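Local coordinates for homoserine kinase (Listeria monocytogenes, PDB 3HUL), which probably catalyses the ATP-dependent phosphorylation of L-homoserine to O-phospho-L-homoserine, the fourth step of threonine biosynthesis from aspartate, at residues S39-H44 against I50-T55; V7-A12 against C78-A83; M209-L214 against V233-G238; K262-L267 against V276-V281. All blocks are in the same frame, centred on the assembly; numbering follows the deposited sequence.

Interaction 1: residues S39-H44 against I50-T55; sequences SWYIEH and IPHDET
Three hydrogen bonds tie I42 and H44 to the returning loop. The carbonyl O of H52 accepts I42 N at 2.9 Å, the donor standing above the carbonyl plane, and H52 turns its ring back so that ND1 donates to I42 O, also at 2.9 Å and almost straight off the carbonyl (C=O...N 166°). One histidine thus serves both polar groups of I42, its imidazole doing what a backbone NH would do between strands. The third bond runs from H44 NE2 to I50 O, 2.8 Å, with the oxygen in the ring plane; since H44 ND1 is bonded to I46 N, both ring nitrogens are engaged.

Stacking comes next. CG of H44 sits between the backbone N and the carbonyl carbon (chi1 77°), which swings the ring over H52 in an offset stack, planes 3° and centroids 3.9 Å apart. The Y41 ring, nearly parallel but slid aside, brings CE1 to 3.4 Å from H52 CB.

Apolar contact is slight: E54 CB meets CD1 of W40, whose indole packs against I59 and L63. The result is an aromatic cluster of Y41, H44 and H52 where an irregular loop doubles back along strand 41-43 before helix 57-65.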
loop_
_atom_site.group_PDB
_atom_site.type_symbol
_atom_site.label_atom_id
_atom_site.label_comp_id
_atom_site.label_asym_id
_atom_site.label_seq_id
_atom_site.Cartn_x
_atom_site.Cartn_y
_atom_site.Cartn_z
ATOM N N SER A 39 17.756 -43.019 -18.592
ATOM C CA SER A 39 16.356 -42.780 -18.247
ATOM C C SER A 39 16.277 -41.960 -16.957
ATOM O O SER A 39 17.275 -41.778 -16.252
ATOM C CB SER A 39 15.609 -44.112 -18.072
ATOM O OG SER A 39 16.122 -44.816 -16.953
ATOM N N TRP A 40 15.073 -41.475 -16.659
ATOM C CA TRP A 40 14.829 -40.663 -15.484
ATOM C C TRP A 40 14.723 -41.537 -14.252
ATOM O O TRP A 40 14.064 -42.558 -14.278
ATOM C CB TRP A 40 13.530 -39.891 -15.663
ATOM C CG TRP A 40 13.533 -38.914 -16.791
ATOM C CD1 TRP A 40 13.058 -39.122 -18.053
ATOM C CD2 TRP A 40 14.007 -37.557 -16.756
ATOM N NE1 TRP A 40 13.211 -37.979 -18.812
ATOM C CE2 TRP A 40 13.786 -37.005 -18.037
ATOM C CE3 TRP A 40 14.582 -36.753 -15.763
ATOM C CZ2 TRP A 40 14.137 -35.679 -18.359
ATOM C CZ3 TRP A 40 14.935 -35.446 -16.077
ATOM C CH2 TRP A 40 14.715 -34.924 -17.369
ATOM N N TYR A 41 15.388 -41.139 -13.177
ATOM C CA TYR A 41 15.117 -41.709 -11.865
ATOM C C TYR A 41 15.093 -40.580 -10.846
ATOM O O TYR A 41 15.906 -39.656 -10.920
ATOM C CB TYR A 41 16.165 -42.754 -11.455
ATOM C CG TYR A 41 15.834 -43.449 -10.136
ATOM C CD1 TYR A 41 14.758 -44.348 -10.049
ATOM C CD2 TYR A 41 16.582 -43.206 -8.978
ATOM C CE1 TYR A 41 14.436 -44.987 -8.853
ATOM C CE2 TYR A 41 16.265 -43.849 -7.761
ATOM C CZ TYR A 41 15.185 -44.736 -7.714
ATOM O OH TYR A 41 14.837 -45.372 -6.536
ATOM N N ILE A 42 14.153 -40.656 -9.906
ATOM C CA ILE A 42 14.142 -39.769 -8.750
ATOM C C ILE A 42 14.308 -40.620 -7.517
ATOM O O ILE A 42 13.480 -41.489 -7.251
ATOM C CB ILE A 42 12.807 -38.982 -8.598
ATOM C CG1 ILE A 42 12.529 -38.116 -9.818
ATOM C CG2 ILE A 42 12.837 -38.116 -7.347
ATOM C CD1 ILE A 42 11.153 -37.487 -9.814
ATOM N N GLU A 43 15.370 -40.369 -6.760
ATOM C CA GLU A 43 15.526 -40.990 -5.460
ATOM C C GLU A 43 14.716 -40.188 -4.463
ATOM O O GLU A 43 14.798 -38.953 -4.443
ATOM C CB GLU A 43 16.992 -41.021 -5.035
ATOM C CG GLU A 43 17.236 -41.726 -3.698
ATOM C CD GLU A 43 18.610 -41.427 -3.115
ATOM O OE1 GLU A 43 18.708 -41.293 -1.871
ATOM O OE2 GLU A 43 19.589 -41.312 -3.898
ATOM N N HIS A 44 13.930 -40.892 -3.651
ATOM C CA HIS A 44 13.138 -40.280 -2.590
ATOM C C HIS A 44 12.581 -41.323 -1.647
ATOM O O HIS A 44 12.474 -42.493 -2.010
ATOM C CB HIS A 44 11.993 -39.424 -3.155
ATOM C CG HIS A 44 10.815 -40.205 -3.664
ATOM N ND1 HIS A 44 9.900 -40.813 -2.829
ATOM C CD2 HIS A 44 10.363 -40.410 -4.925
ATOM C CE1 HIS A 44 8.956 -41.387 -3.554
ATOM N NE2 HIS A 44 9.213 -41.154 -4.829
ATOM N N ILE A 50 3.973 -42.374 -4.945
ATOM C CA ILE A 50 4.784 -41.359 -5.650
ATOM C C ILE A 50 5.905 -42.024 -6.479
ATOM O O ILE A 50 6.919 -42.447 -5.917
ATOM C CB ILE A 50 5.401 -40.304 -4.666
ATOM C CG1 ILE A 50 4.316 -39.560 -3.856
ATOM C CG2 ILE A 50 6.307 -39.328 -5.415
ATOM C CD1 ILE A 50 3.330 -38.696 -4.684
ATOM N N PRO A 51 5.732 -42.101 -7.812
ATOM C CA PRO A 51 6.650 -42.865 -8.671
ATOM C C PRO A 51 8.078 -42.305 -8.685
ATOM O O PRO A 51 8.298 -41.141 -8.305
ATOM C CB PRO A 51 6.014 -42.756 -10.071
ATOM C CG PRO A 51 4.619 -42.250 -9.839
ATOM C CD PRO A 51 4.709 -41.402 -8.609
ATOM N N HIS A 52 9.033 -43.139 -9.111
ATOM C CA HIS A 52 10.443 -42.773 -9.150
ATOM C C HIS A 52 10.945 -42.640 -10.586
ATOM O O HIS A 52 12.151 -42.518 -10.823
ATOM C CB HIS A 52 11.299 -43.810 -8.420
ATOM C CG HIS A 52 10.982 -43.963 -6.966
ATOM N ND1 HIS A 52 11.800 -43.474 -5.971
ATOM C CD2 HIS A 52 9.952 -44.580 -6.338
ATOM C CE1 HIS A 52 11.281 -43.768 -4.791
ATOM N NE2 HIS A 52 10.159 -44.442 -4.984
ATOM N N ASP A 53 10.029 -42.653 -11.545
ATOM C CA ASP A 53 10.422 -42.659 -12.941
ATOM C C ASP A 53 9.715 -41.562 -13.716
ATOM O O ASP A 53 9.105 -40.674 -13.125
ATOM C CB ASP A 53 10.106 -44.032 -13.545
ATOM C CG ASP A 53 8.605 -44.334 -13.567
ATOM O OD1 ASP A 53 7.823 -43.656 -12.849
ATOM O OD2 ASP A 53 8.212 -45.250 -14.316
ATOM N N GLU A 54 9.762 -41.657 -15.038
ATOM C CA GLU A 54 9.176 -40.661 -15.925
ATOM C C GLU A 54 7.688 -40.349 -15.689
ATOM O O GLU A 54 7.169 -39.392 -16.272
ATOM C CB GLU A 54 9.411 -41.038 -17.407
ATOM C CG GLU A 54 8.321 -41.931 -18.065
ATOM C CD GLU A 54 8.813 -43.343 -18.406
ATOM O OE1 GLU A 54 8.495 -44.300 -17.651
ATOM O OE2 GLU A 54 9.512 -43.493 -19.439
ATOM N N THR A 55 7.005 -41.161 -14.880
ATOM C CA THR A 55 5.568 -40.959 -14.625
ATOM C C THR A 55 5.324 -40.036 -13.428
ATOM O O THR A 55 4.237 -39.471 -13.294
ATOM C CB THR A 55 4.744 -42.286 -14.495
ATOM O OG1 THR A 55 5.332 -43.154 -13.513
ATOM C CG2 THR A 55 4.640 -43.014 -15.863
#

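Interaction 2: residues V7-A12 against C78-A83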
loop_
_atom_site.group_PDB
_atom_site.type_symbol
_atom_site.label_atom_id
_atom_site.label_comp_id
_atom_site.label_asym_id
_atom_site.label_seq_id
_atom_site.Cartn_x
_atom_site.Cartn_y
_atom_site.Cartn_z
ATOM N N VAL A 7 10.866 -25.386 -4.168
ATOM C CA VAL A 7 9.526 -24.835 -4.412
ATOM C C VAL A 7 8.741 -24.947 -3.127
ATOM O O VAL A 7 8.732 -26.020 -2.518
ATOM C CB VAL A 7 8.753 -25.615 -5.507
ATOM C CG1 VAL A 7 7.408 -24.948 -5.797
ATOM C CG2 VAL A 7 9.602 -25.763 -6.812
ATOM N N PRO A 8 8.074 -23.842 -2.704
ATOM C CA PRO A 8 7.339 -23.865 -1.456
ATOM C C PRO A 8 5.896 -24.416 -1.528
ATOM O O PRO A 8 5.254 -24.403 -2.591
ATOM C CB PRO A 8 7.312 -22.389 -1.046
ATOM C CG PRO A 8 7.273 -21.639 -2.319
ATOM C CD PRO A 8 8.054 -22.501 -3.326
ATOM N N ALA A 9 5.421 -24.898 -0.376
ATOM C CA ALA A 9 4.038 -25.224 -0.141
ATOM C C ALA A 9 3.193 -23.959 -0.232
ATOM O O ALA A 9 3.704 -22.844 -0.061
ATOM C CB ALA A 9 3.895 -25.836 1.230
ATOM N N THR A 10 1.905 -24.137 -0.495
ATOM C CA THR A 10 0.957 -23.029 -0.639
ATOM C C THR A 10 -0.390 -23.454 -0.116
ATOM O O THR A 10 -0.773 -24.629 -0.215
ATOM C CB THR A 10 0.741 -22.632 -2.138
ATOM O OG1 THR A 10 0.455 -23.816 -2.883
ATOM C CG2 THR A 10 1.968 -21.957 -2.734
ATOM N N THR A 11 -1.125 -22.499 0.441
ATOM C CA THR A 11 -2.505 -22.737 0.840
ATOM C C THR A 11 -3.374 -21.843 -0.006
ATOM O O THR A 11 -3.173 -20.628 -0.046
ATOM C CB THR A 11 -2.765 -22.471 2.345
ATOM O OG1 THR A 11 -4.146 -22.708 2.625
ATOM C CG2 THR A 11 -2.426 -21.038 2.762
ATOM N N ALA A 12 -4.323 -22.457 -0.699
ATOM C CA ALA A 12 -5.126 -21.757 -1.675
ATOM C C ALA A 12 -6.559 -21.631 -1.166
ATOM O O ALA A 12 -6.889 -22.171 -0.115
ATOM C CB ALA A 12 -5.080 -22.503 -3.001
ATOM N N CYS A 78 11.115 -33.589 0.322
ATOM C CA CYS A 78 9.824 -32.923 0.341
ATOM C C CYS A 78 9.142 -33.141 1.664
ATOM O O CYS A 78 8.773 -34.267 1.998
ATOM C CB CYS A 78 8.925 -33.401 -0.800
ATOM S SG CYS A 78 7.418 -32.380 -1.009
ATOM N N ASP A 79 8.988 -32.054 2.419
ATOM C CA ASP A 79 8.254 -32.095 3.679
ATOM C C ASP A 79 6.865 -31.449 3.571
ATOM O O ASP A 79 6.233 -31.142 4.575
ATOM C CB ASP A 79 9.105 -31.580 4.864
ATOM C CG ASP A 79 9.403 -30.074 4.808
ATOM O OD1 ASP A 79 9.424 -29.460 3.712
ATOM O OD2 ASP A 79 9.643 -29.501 5.897
ATOM N N ILE A 80 6.410 -31.259 2.334
ATOM C CA ILE A 80 5.009 -30.956 2.038
ATOM C C ILE A 80 4.275 -32.296 1.879
ATOM O O ILE A 80 4.440 -32.960 0.861
ATOM C CB ILE A 80 4.827 -30.157 0.690
ATOM C CG1 ILE A 80 5.768 -28.945 0.580
ATOM C CG2 ILE A 80 3.354 -29.716 0.490
ATOM C CD1 ILE A 80 5.863 -28.406 -0.860
ATOM N N PRO A 81 3.454 -32.693 2.868
ATOM C CA PRO A 81 2.742 -33.964 2.741
ATOM C C PRO A 81 1.815 -33.973 1.530
ATOM O O PRO A 81 1.097 -32.976 1.296
ATOM C CB PRO A 81 1.928 -34.043 4.036
ATOM C CG PRO A 81 2.629 -33.132 4.984
ATOM C CD PRO A 81 3.116 -32.009 4.124
ATOM N N PRO A 82 1.842 -35.078 0.751
ATOM C CA PRO A 82 1.023 -35.224 -0.436
ATOM C C PRO A 82 -0.442 -35.239 -0.077
ATOM O O PRO A 82 -0.821 -35.739 1.004
ATOM C CB PRO A 82 1.420 -36.595 -0.987
ATOM C CG PRO A 82 2.689 -36.947 -0.320
ATOM C CD PRO A 82 2.651 -36.286 1.012
ATOM N N ALA A 83 -1.247 -34.696 -0.989
ATOM C CA ALA A 83 -2.691 -34.629 -0.855
ATOM C C ALA A 83 -3.160 -34.174 0.541
ATOM O O ALA A 83 -4.102 -34.725 1.102
ATOM C CB ALA A 83 -3.332 -35.974 -1.266
#
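The backbone polar groups of A9 are taken up within the sheet by L25 and L27, and I80 lays its CD1 over A9 N at 3.6 Å. Nothing polar passes between the segments themselves; the contact is apolar and entirely buried. I80 CG1 lies 3.7 Å from A9 CB, CG2 reaches the same methyl at 4.0 Å, and the terminal CD1 also comes within 4.0 Å of P8 C. The torsions explain this reach: CG1 lies opposite the carbonyl carbon (chi1 -49°) and the chain then extends (chi2 164°), which carries CD1 along the strand to 4.1 Å from V7 O while CG2 stays near A9.

Alanine suits the strand position because its single methyl, pointing at I80, lets the longer branched side chain settle close to the backbone. The isoleucine also touches L27 and A91, bridging strand 27-36 and helix 88-103. Just before it, D79 OD1 takes a bond from Y28 N, which pins the turn that leaves strand 72-78.

Directly after I80 come P81, P82 and A83, which open the predicted ATP-binding run of residues 81-91. The arrangement is that of the GHMP kinase N-terminal domain, where the glycine- and serine-rich nucleotide loop, leading into helix 88-103, springs from a residue buried against the central sheet.

Interaction 3: residues M209-L214 against V233-G238; sequences MMERDL and VAKNQG
E211 lays its carboxylate beside the aliphatic end of K235: OE1 stands 3.4 Å from CE and OE2 3.6 Å from CD. The two side chains approach from opposite directions. The glutamate is stretched out beyond CG, whereas the lysine chain is kinked (chi3 76°, chi4 45°), which lays CD and CE along the carboxylate. The ionic bond itself is loose, a long salt bridge of 3.6 Å between E211 OE1 and K235 NZ.

The stronger polar ties of E211 lie elsewhere. Its OE2 forms a salt bridge with R231 NE and accepts a hydrogen bond from A242 N, which would fix the carboxylate's place and share its charge between two cations. K235 NZ has a weak second bond to Y240 O. A long, flexible lysine suits a partly exposed site where it supplements the pairing.

After K235 the chain leaves the helix through a Schellman motif. G238 N bonds back to K235 O at 3.1 Å, and G238 takes a phi of 115°, where a side chain would press on the preceding carbonyl. E211, close to helix 203-210, is thus joined to the C-terminal turn of helix 227-235, a charged bridge on the surface of the GHMP kinase C-terminal domain.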
loop_
_atom_site.group_PDB
_atom_site.type_symbol
_atom_site.label_atom_id
_atom_site.label_comp_id
_atom_site.label_asym_id
_atom_site.label_seq_id
_atom_site.Cartn_x
_atom_site.Cartn_y
_atom_site.Cartn_z
ATOM N N MET A 209 -13.665 -12.597 7.768
ATOM C CA MET A 209 -14.128 -12.852 6.395
ATOM C C MET A 209 -13.606 -14.214 5.914
ATOM O O MET A 209 -14.304 -14.973 5.280
ATOM C CB MET A 209 -13.680 -11.723 5.429
ATOM C CG MET A 209 -14.214 -10.291 5.786
ATOM S SD MET A 209 -16.023 -10.082 5.735
ATOM C CE MET A 209 -16.483 -10.348 7.427
ATOM N N MET A 210 -12.359 -14.504 6.241
ATOM C CA MET A 210 -11.700 -15.700 5.800
ATOM C C MET A 210 -12.442 -16.982 6.266
ATOM O O MET A 210 -12.400 -17.993 5.572
ATOM C CB MET A 210 -10.259 -15.666 6.298
ATOM C CG MET A 210 -9.336 -16.702 5.723
ATOM S SD MET A 210 -7.694 -16.671 6.533
ATOM C CE MET A 210 -7.387 -14.940 6.664
ATOM N N GLU A 211 -13.131 -16.919 7.406
ATOM C CA GLU A 211 -13.850 -18.085 7.969
ATOM C C GLU A 211 -15.199 -18.402 7.312
ATOM O O GLU A 211 -15.735 -19.483 7.516
ATOM C CB GLU A 211 -14.030 -17.953 9.489
ATOM C CG GLU A 211 -12.722 -18.128 10.247
ATOM C CD GLU A 211 -12.876 -18.250 11.750
ATOM O OE1 GLU A 211 -13.785 -17.629 12.355
ATOM O OE2 GLU A 211 -12.053 -18.966 12.338
ATOM N N ARG A 212 -15.751 -17.476 6.528
ATOM C CA ARG A 212 -16.992 -17.751 5.794
ATOM C C ARG A 212 -16.733 -18.520 4.476
ATOM O O ARG A 212 -15.785 -18.220 3.739
ATOM C CB ARG A 212 -17.761 -16.452 5.578
ATOM C CG ARG A 212 -17.781 -15.584 6.823
ATOM C CD ARG A 212 -19.141 -15.021 7.137
ATOM N NE ARG A 212 -19.089 -14.166 8.329
ATOM C CZ ARG A 212 -20.154 -13.712 8.991
ATOM N NH1 ARG A 212 -21.389 -14.021 8.594
ATOM N NH2 ARG A 212 -19.984 -12.943 10.058
ATOM N N ASP A 213 -17.539 -19.538 4.191
ATOM C CA ASP A 213 -17.264 -20.391 3.015
ATOM C C ASP A 213 -17.871 -19.837 1.715
ATOM O O ASP A 213 -17.137 -19.345 0.844
ATOM C CB ASP A 213 -17.660 -21.866 3.269
ATOM C CG ASP A 213 -19.136 -22.044 3.649
ATOM O OD1 ASP A 213 -19.942 -21.085 3.488
ATOM O OD2 ASP A 213 -19.490 -23.166 4.099
ATOM N N LEU A 214 -19.200 -19.960 1.620
ATOM C CA LEU A 214 -20.101 -19.333 0.632
ATOM C C LEU A 214 -20.143 -19.893 -0.787
ATOM O O LEU A 214 -21.107 -19.625 -1.519
ATOM C CB LEU A 214 -19.944 -17.807 0.613
ATOM C CG LEU A 214 -20.169 -17.040 1.920
ATOM C CD1 LEU A 214 -19.631 -15.627 1.758
ATOM C CD2 LEU A 214 -21.643 -17.024 2.344
ATOM N N VAL A 233 -10.591 -22.082 20.933
ATOM C CA VAL A 233 -9.305 -22.061 21.619
ATOM C C VAL A 233 -8.310 -21.039 21.059
ATOM O O VAL A 233 -7.708 -20.273 21.813
ATOM C CB VAL A 233 -8.676 -23.466 21.582
ATOM C CG1 VAL A 233 -7.214 -23.425 22.044
ATOM C CG2 VAL A 233 -9.556 -24.446 22.395
ATOM N N ALA A 234 -8.121 -21.075 19.741
ATOM C CA ALA A 234 -7.188 -20.195 19.065
ATOM C C ALA A 234 -7.605 -18.744 19.169
ATOM O O ALA A 234 -6.829 -17.926 19.585
ATOM C CB ALA A 234 -7.029 -20.607 17.613
ATOM N N LYS A 235 -8.837 -18.433 18.799
ATOM C CA LYS A 235 -9.311 -17.053 18.747
ATOM C C LYS A 235 -9.495 -16.474 20.136
ATOM O O LYS A 235 -9.339 -15.270 20.336
ATOM C CB LYS A 235 -10.610 -16.975 17.952
ATOM C CG LYS A 235 -10.338 -17.208 16.455
ATOM C CD LYS A 235 -11.461 -17.925 15.747
ATOM C CE LYS A 235 -12.631 -17.012 15.498
ATOM N NZ LYS A 235 -12.124 -15.743 14.984
ATOM N N ASN A 236 -9.790 -17.329 21.114
ATOM C CA ASN A 236 -9.865 -16.793 22.470
ATOM C C ASN A 236 -8.517 -16.372 23.054
ATOM O O ASN A 236 -8.506 -15.726 24.091
ATOM C CB ASN A 236 -10.620 -17.701 23.418
ATOM C CG ASN A 236 -9.885 -18.922 23.725
ATOM O OD1 ASN A 236 -8.704 -18.904 23.975
ATOM N ND2 ASN A 236 -10.587 -20.032 23.703
ATOM N N GLN A 237 -7.413 -16.748 22.396
ATOM C CA GLN A 237 -6.076 -16.250 22.750
ATOM C C GLN A 237 -5.554 -15.151 21.791
ATOM O O GLN A 237 -4.484 -14.583 22.012
ATOM C CB GLN A 237 -5.059 -17.390 22.824
ATOM C CG GLN A 237 -5.457 -18.543 23.758
ATOM C CD GLN A 237 -4.472 -19.701 23.694
ATOM O OE1 GLN A 237 -3.261 -19.506 23.726
ATOM N NE2 GLN A 237 -4.994 -20.908 23.613
ATOM N N GLY A 238 -6.318 -14.844 20.745
ATOM C CA GLY A 238 -5.990 -13.723 19.868
ATOM C C GLY A 238 -5.645 -14.131 18.446
ATOM O O GLY A 238 -5.105 -13.331 17.679
#

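Interaction 4: residues K262-L267 against V276-V281; sequences KLQTSL and VLLLDV
Q264 reaches from a helix to V276 on the border strand of an antiparallel sheet, in a two-layer alpha+beta sandwich. The sheet order, 2-3-1-4, is that of the ferredoxin-like fold found in the C-terminal domain of GHMP kinases, and helix 260-268 is the connection into its last strand, 275-280. Helix and strand run nearly antiparallel, at 167°, their axes 8.7 Å apart at closest.

The glutamine carries most of the contact. Its CG is trans to the backbone N (chi1 -176°) and the next bond is extended as well, which makes the side chain a straight arm long enough to cross to the strand. Along the way CG passes 4.1 Å from V276 CG1, the two side chains sliding by each other in opposite senses. V276 points its CB toward the helix, and CG1 is the branch that meets the glutamine; the beta-branched shape is well suited to a strand. L278, two residues on, points to the same side, and its CB lies 3.9 Å from Q264 NE2. L267, one turn after Q264, is turned toward the strand too; it shares I158 with V276 and also packs on F160 and V253, as suits a leucine between the layers.

Since L277 pairs with A159 on one side of the strand, V276 O and L278 N face the other, outer side. Q264 NE2 donates directly to V276 O at 3.1 Å, from above the carbonyl plane, and reaches L278 N only through a water that accepts from both, 3.2 Å from Q264 NE2 and 3.0 Å from L278 N.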
loop_
_atom_site.group_PDB
_atom_site.type_symbol
_atom_site.label_atom_id
_atom_site.label_comp_id
_atom_site.label_asym_id
_atom_site.label_seq_id
_atom_site.Cartn_x
_atom_site.Cartn_y
_atom_site.Cartn_z
ATOM N N LYS A 262 3.292 -20.196 21.657
ATOM C CA LYS A 262 2.383 -20.469 22.736
ATOM C C LYS A 262 1.067 -21.056 22.172
ATOM O O LYS A 262 0.429 -21.901 22.828
ATOM C CB LYS A 262 2.206 -19.226 23.651
ATOM C CG LYS A 262 1.095 -18.257 23.300
ATOM N N LEU A 263 0.688 -20.635 20.946
ATOM C CA LEU A 263 -0.456 -21.232 20.252
ATOM C C LEU A 263 -0.216 -22.654 19.814
ATOM O O LEU A 263 -1.122 -23.470 19.894
ATOM C CB LEU A 263 -0.898 -20.416 19.035
ATOM C CG LEU A 263 -2.135 -19.559 19.267
ATOM C CD1 LEU A 263 -2.445 -18.743 18.031
ATOM C CD2 LEU A 263 -3.318 -20.469 19.613
ATOM N N GLN A 264 0.978 -22.952 19.324
ATOM C CA GLN A 264 1.303 -24.323 18.973
ATOM C C GLN A 264 1.079 -25.222 20.200
ATOM O O GLN A 264 0.249 -26.116 20.169
ATOM C CB GLN A 264 2.745 -24.447 18.486
ATOM C CG GLN A 264 3.119 -25.878 18.014
ATOM C CD GLN A 264 4.527 -25.952 17.393
ATOM O OE1 GLN A 264 5.484 -25.443 17.957
ATOM N NE2 GLN A 264 4.640 -26.577 16.229
ATOM N N THR A 265 1.804 -24.917 21.274
ATOM C CA THR A 265 1.744 -25.624 22.561
ATOM C C THR A 265 0.315 -25.805 23.036
ATOM O O THR A 265 -0.124 -26.918 23.292
ATOM C CB THR A 265 2.636 -24.894 23.625
ATOM O OG1 THR A 265 3.957 -24.850 23.105
ATOM C CG2 THR A 265 2.666 -25.643 24.990
ATOM N N SER A 266 -0.410 -24.704 23.108
ATOM C CA SER A 266 -1.817 -24.706 23.465
ATOM C C SER A 266 -2.719 -25.617 22.591
ATOM O O SER A 266 -3.601 -26.331 23.102
ATOM C CB SER A 266 -2.294 -23.275 23.372
ATOM O OG SER A 266 -3.510 -23.123 24.039
ATOM N N LEU A 267 -2.522 -25.581 21.275
ATOM C CA LEU A 267 -3.368 -26.393 20.385
ATOM C C LEU A 267 -3.000 -27.880 20.452
ATOM O O LEU A 267 -3.857 -28.733 20.290
ATOM C CB LEU A 267 -3.325 -25.877 18.943
ATOM C CG LEU A 267 -4.026 -24.515 18.772
ATOM C CD1 LEU A 267 -3.447 -23.773 17.582
ATOM C CD2 LEU A 267 -5.535 -24.628 18.646
ATOM N N VAL A 276 0.872 -30.984 14.758
ATOM C CA VAL A 276 0.689 -29.552 14.859
ATOM C C VAL A 276 2.012 -28.879 14.543
ATOM O O VAL A 276 2.978 -29.000 15.311
ATOM C CB VAL A 276 0.214 -29.149 16.229
ATOM C CG1 VAL A 276 -0.066 -27.650 16.245
ATOM C CG2 VAL A 276 -1.068 -29.953 16.593
ATOM N N LEU A 277 2.054 -28.192 13.401
ATOM C CA LEU A 277 3.295 -27.629 12.879
ATOM C C LEU A 277 3.229 -26.115 12.808
ATOM O O LEU A 277 2.177 -25.551 12.590
ATOM C CB LEU A 277 3.606 -28.203 11.494
ATOM C CG LEU A 277 4.622 -29.348 11.408
ATOM C CD1 LEU A 277 4.200 -30.597 12.194
ATOM C CD2 LEU A 277 4.880 -29.715 9.932
ATOM N N LEU A 278 4.365 -25.469 13.007
ATOM C CA LEU A 278 4.442 -24.019 12.916
ATOM C C LEU A 278 5.012 -23.639 11.552
ATOM O O LEU A 278 6.097 -24.078 11.152
ATOM C CB LEU A 278 5.273 -23.440 14.070
ATOM C CG LEU A 278 5.390 -21.932 14.327
ATOM C CD1 LEU A 278 4.078 -21.192 14.193
ATOM C CD2 LEU A 278 5.955 -21.702 15.727
ATOM N N LEU A 279 4.243 -22.854 10.810
ATOM C CA LEU A 279 4.692 -22.412 9.487
ATOM C C LEU A 279 4.739 -20.901 9.434
ATOM O O LEU A 279 3.980 -20.252 10.118
ATOM C CB LEU A 279 3.734 -22.930 8.421
ATOM C CG LEU A 279 3.222 -24.363 8.545
ATOM C CD1 LEU A 279 2.156 -24.586 7.511
ATOM C CD2 LEU A 279 4.342 -25.408 8.398
ATOM N N ASP A 280 5.625 -20.358 8.601
ATOM C CA ASP A 280 5.617 -18.954 8.299
ATOM C C ASP A 280 5.184 -18.710 6.847
ATOM O O ASP A 280 5.181 -19.635 6.024
ATOM C CB ASP A 280 6.998 -18.343 8.564
ATOM C CG ASP A 280 7.325 -18.248 10.061
ATOM O OD1 ASP A 280 6.571 -17.614 10.824
ATOM O OD2 ASP A 280 8.345 -18.807 10.476
ATOM N N VAL A 281 4.834 -17.455 6.545
ATOM C CA VAL A 281 4.683 -16.985 5.162
ATOM C C VAL A 281 6.048 -17.064 4.502
ATOM O O VAL A 281 7.029 -16.600 5.066
ATOM C CB VAL A 281 4.118 -15.529 5.099
ATOM C CG1 VAL A 281 4.130 -14.973 3.682
ATOM C CG2 VAL A 281 2.669 -15.460 5.712
HETATM O O HOH W 1 6.696 -27.163 13.791
#

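In the fold
Interactions 1 and 2 belong to the N-terminal part and reach the same sheet; their centres lie 19 Å apart, their nearest atoms about 5 Å. Interactions 3 and 4 belong to the C-terminal part and touch directly: Q237 NE2 lies 2.7 Å from S266 OG, a probable hydrogen bond, while V233 and A234 pack on L267 and L263. The predicted ATP-binding run, which starts within interaction 2, lies close to both halves: the side chains of I50 and P82 are about 5 Å apart, those of L277 and P81 about 6 Å. A sulfate about 5 Å from the side chain of I80, probably from the crystallisation liquor, may mark the pocket. Interaction 3 is remote from it.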